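Local structure of protein SSD1 (Saccharomyces cerevisiae S288C, 7AM1) at residues A[35-40]-A[182-187]. The protein binds mRNA untranslated regions and represses translation, as a member of the RNase II family that lacks nuclease activity. Sequence-based numbering, arbitrary orientation.
Sequences KNRSDA and VEVEGQ
K35 and R37 reach from a beta-hairpin turn to V184 and E185 on the last turn of helix 175-186, a small contact of one salt bridge and some aliphatic packing. The turn joins strands 26-32 and 39-43. These belong to a five-stranded sheet with strand order 1-2-3-5-4, as in the OB folds of cold-shock domains in the RNase II family. The helix packs on strand 903-908, near the C-terminal end of the chain, so the contact links the N-terminal sheet to the C-terminal one.

K35 NZ donates to E185 OE2 at 2.7 Å. The oxygen receives it on its anti lone pair, the one turned away from OE1. OE1 is hydrogen-bonded to H760 NE2, so both carboxylate oxygens have partners and the group is probably held against rotation. K35 bends at chi2 (-64°) and again at chi4 (90°), the last bend setting NZ against E185 OE2. Its CG and CD run past V184 CG1, with CD at 3.9 Å. Its CE lies 3.4 Å from E185 CG, so the two chains also touch through carbon. An alanine in place of K35 would probably leave E185 OE2 without its salt-bridge mate and open a gap beside V184 CG1, where the lysine CG and CD now pack.

Within the turn, N36 to D39 form a type I beta turn, closed by D39 N to N36 O at 3.1 Å. S38 OG also donates to N36 OD1 (2.7 Å), from above the carbonyl plane. R37, the second residue of the turn, sends a chain extended from CG to NE toward the helix. Its NH2 is buried here without a hydrogen-bond partner. The carboxylate of E183 is near, but NH2 to E183 OE1 is 4.5 Å, too long for a salt bridge. Instead V184 CG2 meets the guanidinium edge in its plane, 3.7 Å from R37 NH2.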
loop_
_atom_site.group_PDB
_atom_site.type_symbol
_atom_site.label_atom_id
_atom_site.label_comp_id
_atom_site.label_asym_id
_atom_site.label_seq_id
_atom_site.Cartn_x
_atom_site.Cartn_y
_atom_site.Cartn_z
ATOM N N LYS A 35 -10.404 0.067 -12.835
ATOM C CA LYS A 35 -11.530 0.890 -13.265
ATOM C C LYS A 35 -12.162 0.329 -14.534
ATOM O O LYS A 35 -13.359 0.022 -14.560
ATOM C CB LYS A 35 -11.078 2.336 -13.472
ATOM C CG LYS A 35 -11.333 3.244 -12.272
ATOM C CD LYS A 35 -12.824 3.383 -11.991
ATOM C CE LYS A 35 -13.108 4.373 -10.872
ATOM N NZ LYS A 35 -13.290 5.764 -11.378
ATOM N N ASN A 36 -11.380 0.203 -15.604
ATOM C CA ASN A 36 -11.865 -0.344 -16.873
ATOM C C ASN A 36 -11.218 -1.718 -17.041
ATOM O O ASN A 36 -10.140 -1.851 -17.623
ATOM C CB ASN A 36 -11.540 0.589 -18.036
ATOM C CG ASN A 36 -12.041 0.059 -19.365
ATOM O OD1 ASN A 36 -12.889 -0.832 -19.413
ATOM N ND2 ASN A 36 -11.520 0.610 -20.456
ATOM N N ARG A 37 -11.902 -2.746 -16.539
ATOM C CA ARG A 37 -11.350 -4.093 -16.473
ATOM C C ARG A 37 -11.183 -4.740 -17.842
ATOM O O ARG A 37 -10.542 -5.792 -17.932
ATOM C CB ARG A 37 -12.251 -4.966 -15.597
ATOM C CG ARG A 37 -12.470 -4.399 -14.202
ATOM C CD ARG A 37 -13.812 -4.842 -13.651
ATOM N NE ARG A 37 -14.240 -4.032 -12.514
ATOM C CZ ARG A 37 -15.426 -4.144 -11.929
ATOM N NH1 ARG A 37 -16.303 -5.035 -12.376
ATOM N NH2 ARG A 37 -15.744 -3.363 -10.903
ATOM N N SER A 38 -11.752 -4.157 -18.898
ATOM C CA SER A 38 -11.570 -4.702 -20.236
ATOM C C SER A 38 -10.175 -4.440 -20.783
ATOM O O SER A 38 -9.795 -5.057 -21.784
ATOM C CB SER A 38 -12.611 -4.121 -21.197
ATOM O OG SER A 38 -12.449 -2.722 -21.346
ATOM N N ASP A 39 -9.418 -3.539 -20.168
ATOM C CA ASP A 39 -8.085 -3.195 -20.632
ATOM C C ASP A 39 -7.046 -3.596 -19.593
ATOM O O ASP A 39 -7.358 -3.871 -18.430
ATOM C CB ASP A 39 -7.985 -1.694 -20.930
ATOM C CG ASP A 39 -8.966 -1.251 -21.994
ATOM O OD1 ASP A 39 -9.405 -2.108 -22.791
ATOM O OD2 ASP A 39 -9.290 -0.046 -22.039
ATOM N N ALA A 40 -5.792 -3.606 -20.032
ATOM C CA ALA A 40 -4.681 -4.003 -19.184
ATOM C C ALA A 40 -3.413 -3.383 -19.742
ATOM O O ALA A 40 -3.359 -2.976 -20.907
ATOM C CB ALA A 40 -4.547 -5.526 -19.102
ATOM N N VAL A 182 -18.523 2.776 -7.417
ATOM C CA VAL A 182 -18.654 2.847 -5.965
ATOM C C VAL A 182 -17.736 1.826 -5.305
ATOM O O VAL A 182 -17.122 2.098 -4.266
ATOM C CB VAL A 182 -20.121 2.644 -5.540
ATOM C CG1 VAL A 182 -20.242 2.664 -4.019
ATOM C CG2 VAL A 182 -21.009 3.729 -6.133
ATOM N N GLU A 183 -17.616 0.637 -5.899
ATOM C CA GLU A 183 -16.722 -0.375 -5.346
ATOM C C GLU A 183 -15.260 -0.033 -5.606
ATOM O O GLU A 183 -14.445 -0.009 -4.677
ATOM C CB GLU A 183 -17.062 -1.755 -5.907
ATOM C CG GLU A 183 -18.431 -2.268 -5.491
ATOM C CD GLU A 183 -18.750 -3.617 -6.099
ATOM O OE1 GLU A 183 -18.316 -3.876 -7.238
ATOM O OE2 GLU A 183 -19.395 -4.438 -5.416
ATOM N N VAL A 184 -14.902 0.218 -6.866
ATOM C CA VAL A 184 -13.497 0.452 -7.192
ATOM C C VAL A 184 -12.972 1.678 -6.453
ATOM O O VAL A 184 -11.895 1.647 -5.848
ATOM C CB VAL A 184 -13.306 0.587 -8.711
ATOM C CG1 VAL A 184 -11.882 1.026 -9.015
ATOM C CG2 VAL A 184 -13.600 -0.735 -9.397
ATOM N N GLU A 185 -13.720 2.782 -6.501
ATOM C CA GLU A 185 -13.271 4.001 -5.839
ATOM C C GLU A 185 -13.387 3.902 -4.323
ATOM O O GLU A 185 -12.533 4.431 -3.600
ATOM C CB GLU A 185 -14.077 5.199 -6.340
ATOM C CG GLU A 185 -13.914 5.495 -7.818
ATOM C CD GLU A 185 -14.821 6.619 -8.280
ATOM O OE1 GLU A 185 -15.608 7.120 -7.452
ATOM O OE2 GLU A 185 -14.737 7.014 -9.463
ATOM N N GLY A 186 -14.408 3.211 -3.827
ATOM C CA GLY A 186 -14.740 3.250 -2.419
ATOM C C GLY A 186 -14.055 2.211 -1.556
ATOM O O GLY A 186 -13.969 2.387 -0.336
ATOM N N GLN A 187 -13.554 1.137 -2.158
ATOM C CA GLN A 187 -12.998 0.028 -1.391
ATOM C C GLN A 187 -11.492 0.146 -1.166
ATOM O O GLN A 187 -10.887 -0.771 -0.600
ATOM C CB GLN A 187 -13.349 -1.289 -2.089
ATOM C CG GLN A 187 -14.852 -1.569 -2.011
ATOM C CD GLN A 187 -15.281 -2.798 -2.778
ATOM O OE1 GLN A 187 -14.618 -3.215 -3.726
ATOM N NE2 GLN A 187 -16.411 -3.379 -2.382
#